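Long-range contacts in phosphoglycerate kinase (PDB 4NG4), which catalyses the reversible transfer of a phosphoryl group between ATP and 3-phosphoglycerate, a step of glycolysis: residues A[31-36]-A[65-70]; A[101-106]-A[116-121]; A[148-153]-A[174-179]. One frame throughout, in Å; residues are numbered along the deposited sequence.

How the interactions relate
The three contacts illustrate how one parallel sheet serves as scaffold and carries predicted substrate-binding residues where its strands run out into loops. Interaction 1 lies in the middle, where the loop after strand 26-31 meets strand 64-69, and holds four residues of the predicted substrate site. Interaction 2, with centres about 11 Å apart from interaction 1, continues the sheet to the outermost strand 102-103; Ile67 N and Ile118 O, 2.7 Å apart, probably form one of the hydrogen bonds joining the two. Interactions 1 and 3 have centres about 12 Å apart; interaction 3 reaches the opposite outermost strand, 171-174, and brings Ala151 close to Asp32. Interactions 2 and 3 do not touch. Bound ADP lies about 14 Å from the side chain of Phe152.

Interaction 1 (A[31-36]-A[65-70])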
loop_
_atom_site.group_PDB
_atom_site.type_symbol
_atom_site.label_atom_id
_atom_site.label_comp_id
_atom_site.label_asym_id
_atom_site.label_seq_id
_atom_site.Cartn_x
_atom_site.Cartn_y
_atom_site.Cartn_z
ATOM N N GLU A 31 9.227 -13.533 0.106
ATOM C CA GLU A 31 8.022 -13.180 -0.627
ATOM C C GLU A 31 6.840 -12.983 0.340
ATOM O O GLU A 31 6.906 -13.355 1.513
ATOM C CB GLU A 31 7.697 -14.277 -1.635
ATOM C CG GLU A 31 8.791 -14.541 -2.668
ATOM C CD GLU A 31 8.767 -13.579 -3.833
ATOM O OE1 GLU A 31 7.847 -12.745 -3.896
ATOM O OE2 GLU A 31 9.679 -13.666 -4.700
ATOM N N ASP A 32 5.781 -12.358 -0.177
ATOM C CA ASP A 32 4.511 -12.170 0.518
ATOM C C ASP A 32 3.541 -13.159 -0.114
ATOM O O ASP A 32 2.859 -12.860 -1.075
ATOM C CB ASP A 32 4.030 -10.718 0.383
ATOM C CG ASP A 32 2.719 -10.443 1.129
ATOM O OD1 ASP A 32 2.161 -11.342 1.797
ATOM O OD2 ASP A 32 2.223 -9.296 1.053
ATOM N N LEU A 33 3.531 -14.364 0.427
ATOM C CA LEU A 33 2.612 -15.432 0.013
ATOM C C LEU A 33 1.490 -15.609 1.048
ATOM O O LEU A 33 0.886 -16.666 1.117
ATOM C CB LEU A 33 3.399 -16.742 -0.145
ATOM C CG LEU A 33 4.740 -16.610 -0.886
ATOM C CD1 LEU A 33 5.376 -17.988 -1.121
ATOM C CD2 LEU A 33 4.581 -15.852 -2.205
ATOM N N ASN A 34 1.229 -14.551 1.823
ATOM C CA ASN A 34 0.265 -14.529 2.945
ATOM C C ASN A 34 -1.174 -14.510 2.435
ATOM O O ASN A 34 -1.855 -13.504 2.517
ATOM C CB ASN A 34 0.546 -13.288 3.834
ATOM C CG ASN A 34 -0.350 -13.196 5.045
ATOM O OD1 ASN A 34 -0.760 -14.189 5.606
ATOM N ND2 ASN A 34 -0.643 -11.985 5.460
ATOM N N VAL A 35 -1.619 -15.639 1.920
ATOM C CA VAL A 35 -2.900 -15.730 1.241
ATOM C C VAL A 35 -4.053 -15.942 2.221
ATOM O O VAL A 35 -3.861 -16.529 3.274
ATOM C CB VAL A 35 -2.893 -16.875 0.197
ATOM C CG1 VAL A 35 -1.830 -16.617 -0.868
ATOM C CG2 VAL A 35 -2.660 -18.211 0.879
ATOM N N PRO A 36 -5.263 -15.465 1.871
ATOM C CA PRO A 36 -6.494 -15.801 2.618
ATOM C C PRO A 36 -6.812 -17.304 2.600
ATOM O O PRO A 36 -6.453 -17.990 1.644
ATOM C CB PRO A 36 -7.586 -15.031 1.866
ATOM C CG PRO A 36 -6.876 -13.988 1.097
ATOM C CD PRO A 36 -5.532 -14.533 0.763
ATOM N N VAL A 65 16.957 -22.520 -4.895
ATOM C CA VAL A 65 15.989 -21.532 -4.382
ATOM C C VAL A 65 15.310 -21.904 -3.060
ATOM O O VAL A 65 14.664 -22.943 -2.958
ATOM C CB VAL A 65 14.889 -21.225 -5.432
ATOM C CG1 VAL A 65 13.681 -20.591 -4.771
ATOM C CG2 VAL A 65 15.438 -20.321 -6.520
ATOM N N MET A 66 15.461 -21.030 -2.068
ATOM C CA MET A 66 14.742 -21.137 -0.803
ATOM C C MET A 66 13.700 -20.012 -0.701
ATOM O O MET A 66 14.056 -18.843 -0.539
ATOM C CB MET A 66 15.717 -21.035 0.368
ATOM C CG MET A 66 16.634 -22.227 0.527
ATOM S SD MET A 66 18.013 -21.901 1.662
ATOM C CE MET A 66 19.129 -21.039 0.566
ATOM N N ILE A 67 12.425 -20.373 -0.796
ATOM C CA ILE A 67 11.349 -19.386 -0.792
ATOM C C ILE A 67 10.872 -19.114 0.629
ATOM O O ILE A 67 10.417 -20.016 1.320
ATOM C CB ILE A 67 10.141 -19.846 -1.624
ATOM C CG1 ILE A 67 10.567 -20.208 -3.056
ATOM C CG2 ILE A 67 9.080 -18.747 -1.635
ATOM C CD1 ILE A 67 9.495 -20.939 -3.838
ATOM N N LEU A 68 10.937 -17.857 1.042
ATOM C CA LEU A 68 10.656 -17.471 2.421
ATOM C C LEU A 68 9.368 -16.630 2.490
ATOM O O LEU A 68 9.156 -15.762 1.649
ATOM C CB LEU A 68 11.851 -16.685 2.953
ATOM C CG LEU A 68 12.237 -16.872 4.411
ATOM C CD1 LEU A 68 12.565 -18.343 4.763
ATOM C CD2 LEU A 68 13.406 -15.949 4.697
ATOM N N SER A 69 8.494 -16.913 3.449
ATOM C CA SER A 69 7.253 -16.143 3.585
ATOM C C SER A 69 6.598 -16.234 4.957
ATOM O O SER A 69 6.903 -17.113 5.760
ATOM C CB SER A 69 6.209 -16.550 2.543
ATOM O OG SER A 69 5.149 -15.606 2.519
ATOM N N HIS A 70 5.699 -15.288 5.213
ATOM C CA HIS A 70 4.920 -15.308 6.429
ATOM C C HIS A 70 3.536 -15.836 6.079
ATOM O O HIS A 70 3.222 -16.005 4.905
ATOM C CB HIS A 70 4.880 -13.924 7.093
ATOM C CG HIS A 70 4.146 -12.889 6.303
ATOM N ND1 HIS A 70 4.683 -12.283 5.189
ATOM C CD2 HIS A 70 2.914 -12.349 6.472
ATOM C CE1 HIS A 70 3.816 -11.410 4.706
ATOM N NE2 HIS A 70 2.732 -11.438 5.460
#
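His70, Glu31 and Ser69 carry most of the contact between the loop 31-36 and the end of strand 64-69. The first torsion of His70 sets CG between the backbone N and the carbonyl carbon, and from there the imidazole reaches the loop. Its NE2 comes to 3.3 Å from Asn34 CB, and its CE1 to 3.3 Å from Asp32 OD1, so the same end of the ring meets a methylene on one residue and a carboxylate oxygen on another. The Asp32 carboxylate crosses the ring obliquely, its plane 30° from that of the imidazole. The Asn34 amide is turned 49° from the ring plane and makes no hydrogen bond to it; its OD1 accepts instead from the backbone of Gly72, while His70 ND1 is bonded to Arg30.

Glu31 takes part mainly through its backbone. Its N donates to Leu68 O over 2.7 Å in an almost straight bond (178° at the hydrogen), while its carboxylate heads away toward helix 46-60. Ser69 completes the join. Its OG accepts a hydrogen bond from Leu33 N at 2.9 Å, and both Glu31 O and His70 O lie within reach of the same hydroxyl. Next to this polar cluster Leu33 CD1 packs on Ile67 CG2 at 3.8 Å, the two side chains crossing at about a right angle, and helix 86-94 covers the Leu33 side.

The loop contains Asp32, Leu33 and Asn34, all predicted to bind substrate, and His70 belongs to the same predicted site, with Arg47 and Arg124 nearby. The bond from Leu33 N to the buried hydroxyl of Ser69 joins the loop to the strand, which is consistent with a second-shell role: it would fix the turn of the loop, and with it the residues predicted to bind substrate.

Interaction 2 (A[101-106]-A[116-121]); sequences PLINDW and QAILCE
Pro101 O and Leu119 N begin a ladder of three backbone hydrogen bonds that binds the segments 101-106 and 116-121 as parallel strands. Leu119 N donates to Pro101 O at 3.2 Å; the next bond, from Ile103 N to Leu119 O, is 2.9 Å, and the third, from Glu121 N to Ile103 O, 3.0 Å. Leu119 thus both donates and accepts, bonding to the residues before and after Leu102, as the parallel pattern requires. Leu102 CA and Cys120 CA add CH...O contacts to Leu119 O and Ile103 O.

The aromatic contact lies just past the strand. Trp106 turns back over Cys120, whose CB stands 3.4 Å from the centroid of the five-membered ring and only 7° off its normal, a CH-pi contact. Cys120 SG sits over the ring face as well, 3.8 Å from that centroid. It is brought there by a torsion that leaves it anti to the carbonyl carbon (chi1 -63°). Trp106 NE1 makes only a weak hydrogen bond to Glu121 O.

The apolar contacts are simpler. Pro101 CG meets Ile118 CG2 at 3.6 Å, and Ile103 CG1 rests on Ile118 CB at 3.8 Å. Apart from these pairs, Leu102 CD2 approaches Glu121 OE2, the two side chains crossing obliquely; the carboxylate itself is held by Ser84 and by the backbone of Leu85.

Strand 102-103 is one of the two outermost strands of the sheet, and strand 117-120 lies between it and strand 64-69. Helix 86-94 covers the face bearing Leu102 and Leu119, while on the other face Cys120 also touches Leu68, and Trp106 reaches Asn126 and Leu143.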
loop_
_atom_site.group_PDB
_atom_site.type_symbol
_atom_site.label_atom_id
_atom_site.label_comp_id
_atom_site.label_asym_id
_atom_site.label_seq_id
_atom_site.Cartn_x
_atom_site.Cartn_y
_atom_site.Cartn_z
ATOM N N PRO A 101 8.732 -28.661 -2.262
ATOM C CA PRO A 101 8.423 -29.288 -0.990
ATOM C C PRO A 101 8.479 -28.289 0.150
ATOM O O PRO A 101 9.319 -27.392 0.134
ATOM C CB PRO A 101 9.541 -30.324 -0.832
ATOM C CG PRO A 101 10.703 -29.719 -1.525
ATOM C CD PRO A 101 10.125 -28.926 -2.680
ATOM N N LEU A 102 7.589 -28.467 1.128
ATOM C CA LEU A 102 7.570 -27.673 2.358
ATOM C C LEU A 102 8.695 -28.129 3.292
ATOM O O LEU A 102 8.656 -29.245 3.794
ATOM C CB LEU A 102 6.216 -27.859 3.058
ATOM C CG LEU A 102 5.877 -26.955 4.245
ATOM C CD1 LEU A 102 5.496 -25.564 3.763
ATOM C CD2 LEU A 102 4.745 -27.557 5.053
ATOM N N ILE A 103 9.696 -27.279 3.520
ATOM C CA ILE A 103 10.812 -27.630 4.410
ATOM C C ILE A 103 10.603 -27.033 5.796
ATOM O O ILE A 103 10.478 -25.827 5.947
ATOM C CB ILE A 103 12.168 -27.163 3.855
ATOM C CG1 ILE A 103 12.491 -27.881 2.542
ATOM C CG2 ILE A 103 13.292 -27.429 4.857
ATOM C CD1 ILE A 103 12.664 -29.385 2.676
ATOM N N ASN A 104 10.622 -27.888 6.807
ATOM C CA ASN A 104 10.154 -27.534 8.134
ATOM C C ASN A 104 11.253 -27.153 9.123
ATOM O O ASN A 104 11.100 -26.173 9.870
ATOM C CB ASN A 104 9.366 -28.703 8.700
ATOM C CG ASN A 104 8.469 -28.282 9.802
ATOM O OD1 ASN A 104 8.924 -27.976 10.912
ATOM N ND2 ASN A 104 7.173 -28.228 9.509
ATOM N N ASP A 105 12.327 -27.949 9.151
ATOM C CA ASP A 105 13.471 -27.700 10.039
ATOM C C ASP A 105 14.562 -26.947 9.272
ATOM O O ASP A 105 15.744 -27.296 9.319
ATOM C CB ASP A 105 14.001 -29.023 10.637
ATOM C CG ASP A 105 14.272 -30.100 9.573
ATOM O OD1 ASP A 105 14.161 -29.795 8.366
ATOM O OD2 ASP A 105 14.582 -31.255 9.945
ATOM N N TRP A 106 14.165 -25.893 8.571
ATOM C CA TRP A 106 15.059 -25.268 7.588
ATOM C C TRP A 106 16.247 -24.493 8.170
ATOM O O TRP A 106 17.206 -24.225 7.447
ATOM C CB TRP A 106 14.270 -24.385 6.605
ATOM C CG TRP A 106 13.504 -23.232 7.213
ATOM C CD1 TRP A 106 12.204 -23.238 7.635
ATOM C CD2 TRP A 106 13.979 -21.902 7.420
ATOM N NE1 TRP A 106 11.847 -21.994 8.101
ATOM C CE2 TRP A 106 12.921 -21.156 7.978
ATOM C CE3 TRP A 106 15.203 -21.270 7.197
ATOM C CZ2 TRP A 106 13.056 -19.813 8.331
ATOM C CZ3 TRP A 106 15.335 -19.925 7.534
ATOM C CH2 TRP A 106 14.272 -19.217 8.100
ATOM N N GLN A 116 15.922 -26.306 -8.739
ATOM C CA GLN A 116 14.707 -26.594 -7.980
ATOM C C GLN A 116 14.501 -25.523 -6.905
ATOM O O GLN A 116 15.374 -24.683 -6.669
ATOM C CB GLN A 116 14.717 -28.017 -7.386
ATOM C CG GLN A 116 15.793 -28.304 -6.342
ATOM C CD GLN A 116 15.447 -29.491 -5.448
ATOM O OE1 GLN A 116 14.675 -29.359 -4.487
ATOM N NE2 GLN A 116 16.020 -30.652 -5.757
ATOM N N ALA A 117 13.331 -25.554 -6.274
ATOM C CA ALA A 117 12.946 -24.537 -5.290
ATOM C C ALA A 117 12.181 -25.154 -4.129
ATOM O O ALA A 117 11.275 -25.964 -4.326
ATOM C CB ALA A 117 12.093 -23.468 -5.946
ATOM N N ILE A 118 12.538 -24.751 -2.916
ATOM C CA ILE A 118 11.857 -25.233 -1.720
ATOM C C ILE A 118 11.224 -24.054 -0.997
ATOM O O ILE A 118 11.691 -22.920 -1.111
ATOM C CB ILE A 118 12.806 -26.061 -0.785
ATOM C CG1 ILE A 118 13.946 -25.206 -0.213
ATOM C CG2 ILE A 118 13.380 -27.251 -1.536
ATOM C CD1 ILE A 118 13.536 -24.293 0.937
ATOM N N LEU A 119 10.140 -24.330 -0.275
ATOM C CA LEU A 119 9.430 -23.309 0.503
ATOM C C LEU A 119 9.610 -23.593 1.988
ATOM O O LEU A 119 9.123 -24.602 2.499
ATOM C CB LEU A 119 7.935 -23.286 0.143
ATOM C CG LEU A 119 7.016 -22.319 0.903
ATOM C CD1 LEU A 119 7.440 -20.869 0.705
ATOM C CD2 LEU A 119 5.581 -22.531 0.476
ATOM N N CYS A 120 10.326 -22.697 2.665
ATOM C CA CYS A 120 10.511 -22.770 4.105
ATOM C C CYS A 120 9.171 -22.535 4.800
ATOM O O CYS A 120 8.337 -21.731 4.325
ATOM C CB CYS A 120 11.528 -21.718 4.566
ATOM S SG CYS A 120 13.215 -21.934 3.888
ATOM N N GLU A 121 8.980 -23.218 5.931
ATOM C CA GLU A 121 7.753 -23.094 6.695
ATOM C C GLU A 121 7.638 -21.677 7.295
ATOM O O GLU A 121 8.651 -21.068 7.645
ATOM C CB GLU A 121 7.709 -24.165 7.781
ATOM C CG GLU A 121 6.461 -24.173 8.645
ATOM C CD GLU A 121 5.168 -24.172 7.854
ATOM O OE1 GLU A 121 4.866 -23.152 7.187
ATOM O OE2 GLU A 121 4.428 -25.178 7.927
#

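Interaction 3 (A[148-153]-A[174-179]); sequences VMDAFA and AGPLLI
Leu178 pushes its CD1 methyl against the end of strand 146-149, 3.7 Å from Met149 CG and 3.3 Å from Met149 O. The methionine and leucine side chains cross at about a right angle, so one methyl group meets the thioether chain near its root while the sulfur leads off elsewhere. Leu178 also meets Phe152: its CG lies at the edge of the phenyl ring, near the ring plane, and 4.3 Å from Phe152 CB. Having CG anti to the backbone N (chi1 -170°) is what lets this leucine, on the first turn of its helix, touch both residues.

Asp150 supplies the polar half of the contact. Its OD1 accepts a hydrogen bond from Leu177 N at 2.9 Å, on the syn lone pair, and the bond is bent, with 137° at the hydrogen. OD2 of the same carboxylate is bonded to Thr54 of helix 46-60.

This is the end of a beta-alpha-beta crossover of the Rossmann-like substrate domain: strand 146-149, helix 160-168 and strand 171-174, the last running parallel to the first and leading straight into helix 176-190. The parallel bridge pairs Met149 with Ala174, and Gly175 N donates to Met149 O at 3.1 Å from above the carbonyl plane. Asp150, through its bond to Leu177 N, faces the helix start that follows the N-cap Gly175, where the first amide N-H groups lack acceptors within the helix and the helix dipole would probably favour a negative charge; the like-charged Glu31 lies close by.

Val148 CG1 lies over the backbone at Gly175, 3.4 Å from its N. Met149, Phe152 and Ala174 are covered by the C-terminal helix 392-401, while Pro176 and Leu177 lean on helix 46-60.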
loop_
_atom_site.group_PDB
_atom_site.type_symbol
_atom_site.label_atom_id
_atom_site.label_comp_id
_atom_site.label_asym_id
_atom_site.label_seq_id
_atom_site.Cartn_x
_atom_site.Cartn_y
_atom_site.Cartn_z
ATOM N N VAL A 148 17.349 -12.079 -1.281
ATOM C CA VAL A 148 16.548 -11.230 -2.149
ATOM C C VAL A 148 15.270 -10.803 -1.422
ATOM O O VAL A 148 14.364 -11.621 -1.234
ATOM C CB VAL A 148 16.177 -11.967 -3.445
ATOM C CG1 VAL A 148 15.467 -11.035 -4.396
ATOM C CG2 VAL A 148 17.411 -12.510 -4.095
ATOM N N MET A 149 15.215 -9.538 -0.996
ATOM C CA MET A 149 14.005 -8.973 -0.409
ATOM C C MET A 149 13.064 -8.585 -1.524
ATOM O O MET A 149 13.240 -7.548 -2.157
ATOM C CB MET A 149 14.311 -7.750 0.468
ATOM C CG MET A 149 13.072 -7.098 1.130
ATOM S SD MET A 149 11.910 -8.282 1.839
ATOM C CE MET A 149 11.069 -7.278 3.054
ATOM N N ASP A 150 12.053 -9.418 -1.738
ATOM C CA ASP A 150 11.067 -9.211 -2.783
ATOM C C ASP A 150 9.675 -9.053 -2.166
ATOM O O ASP A 150 8.696 -9.503 -2.755
ATOM C CB ASP A 150 11.108 -10.414 -3.725
ATOM C CG ASP A 150 10.360 -10.188 -5.020
ATOM O OD1 ASP A 150 10.510 -9.098 -5.631
ATOM O OD2 ASP A 150 9.630 -11.121 -5.438
ATOM N N ALA A 151 9.592 -8.400 -0.999
ATOM C CA ALA A 151 8.342 -8.328 -0.215
ATOM C C ALA A 151 7.992 -6.919 0.337
ATOM O O ALA A 151 7.989 -6.692 1.562
ATOM C CB ALA A 151 8.408 -9.338 0.921
ATOM N N PHE A 152 7.667 -5.988 -0.566
ATOM C CA PHE A 152 7.369 -4.601 -0.180
ATOM C C PHE A 152 6.236 -4.479 0.854
ATOM O O PHE A 152 6.282 -3.598 1.722
ATOM C CB PHE A 152 7.040 -3.747 -1.414
ATOM C CG PHE A 152 6.837 -2.278 -1.109
ATOM C CD1 PHE A 152 7.917 -1.405 -1.088
ATOM C CD2 PHE A 152 5.578 -1.773 -0.849
ATOM C CE1 PHE A 152 7.746 -0.054 -0.806
ATOM C CE2 PHE A 152 5.400 -0.429 -0.574
ATOM C CZ PHE A 152 6.488 0.433 -0.549
ATOM N N ALA A 153 5.219 -5.334 0.769
ATOM C CA ALA A 153 4.120 -5.304 1.749
ATOM C C ALA A 153 4.569 -5.577 3.192
ATOM O O ALA A 153 3.806 -5.352 4.132
ATOM C CB ALA A 153 3.034 -6.286 1.360
ATOM N N ALA A 174 17.246 -6.439 -3.784
ATOM C CA ALA A 174 15.798 -6.439 -3.937
ATOM C C ALA A 174 15.400 -7.242 -5.176
ATOM O O ALA A 174 16.132 -7.261 -6.168
ATOM C CB ALA A 174 15.286 -5.013 -4.033
ATOM N N GLY A 175 14.245 -7.900 -5.107
ATOM C CA GLY A 175 13.683 -8.617 -6.244
ATOM C C GLY A 175 12.901 -7.675 -7.138
ATOM O O GLY A 175 12.728 -6.505 -6.791
ATOM N N PRO A 176 12.408 -8.174 -8.290
ATOM C CA PRO A 176 11.677 -7.340 -9.259
ATOM C C PRO A 176 10.309 -6.784 -8.800
ATOM O O PRO A 176 9.892 -5.733 -9.276
ATOM C CB PRO A 176 11.516 -8.264 -10.475
ATOM C CG PRO A 176 11.641 -9.618 -9.949
ATOM C CD PRO A 176 12.572 -9.551 -8.778
ATOM N N LEU A 177 9.615 -7.454 -7.886
ATOM C CA LEU A 177 8.333 -6.923 -7.404
ATOM C C LEU A 177 8.535 -5.664 -6.569
ATOM O O LEU A 177 7.902 -4.647 -6.819
ATOM C CB LEU A 177 7.545 -7.973 -6.617
ATOM C CG LEU A 177 6.625 -8.834 -7.476
ATOM C CD1 LEU A 177 7.409 -9.551 -8.573
ATOM C CD2 LEU A 177 5.887 -9.824 -6.596
ATOM N N LEU A 178 9.442 -5.739 -5.598
ATOM C CA LEU A 178 9.807 -4.589 -4.780
ATOM C C LEU A 178 10.335 -3.513 -5.716
ATOM O O LEU A 178 10.129 -2.321 -5.464
ATOM C CB LEU A 178 10.832 -5.000 -3.709
ATOM C CG LEU A 178 11.188 -4.023 -2.587
ATOM C CD1 LEU A 178 11.661 -4.792 -1.383
ATOM C CD2 LEU A 178 12.255 -3.011 -3.035
ATOM N N ILE A 179 10.940 -3.957 -6.830
ATOM C CA ILE A 179 11.392 -3.043 -7.878
ATOM C C ILE A 179 10.225 -2.354 -8.589
ATOM O O ILE A 179 10.243 -1.138 -8.755
ATOM C CB ILE A 179 12.293 -3.724 -8.927
ATOM C CG1 ILE A 179 13.650 -4.083 -8.321
ATOM C CG2 ILE A 179 12.513 -2.807 -10.113
ATOM C CD1 ILE A 179 14.496 -4.983 -9.204
#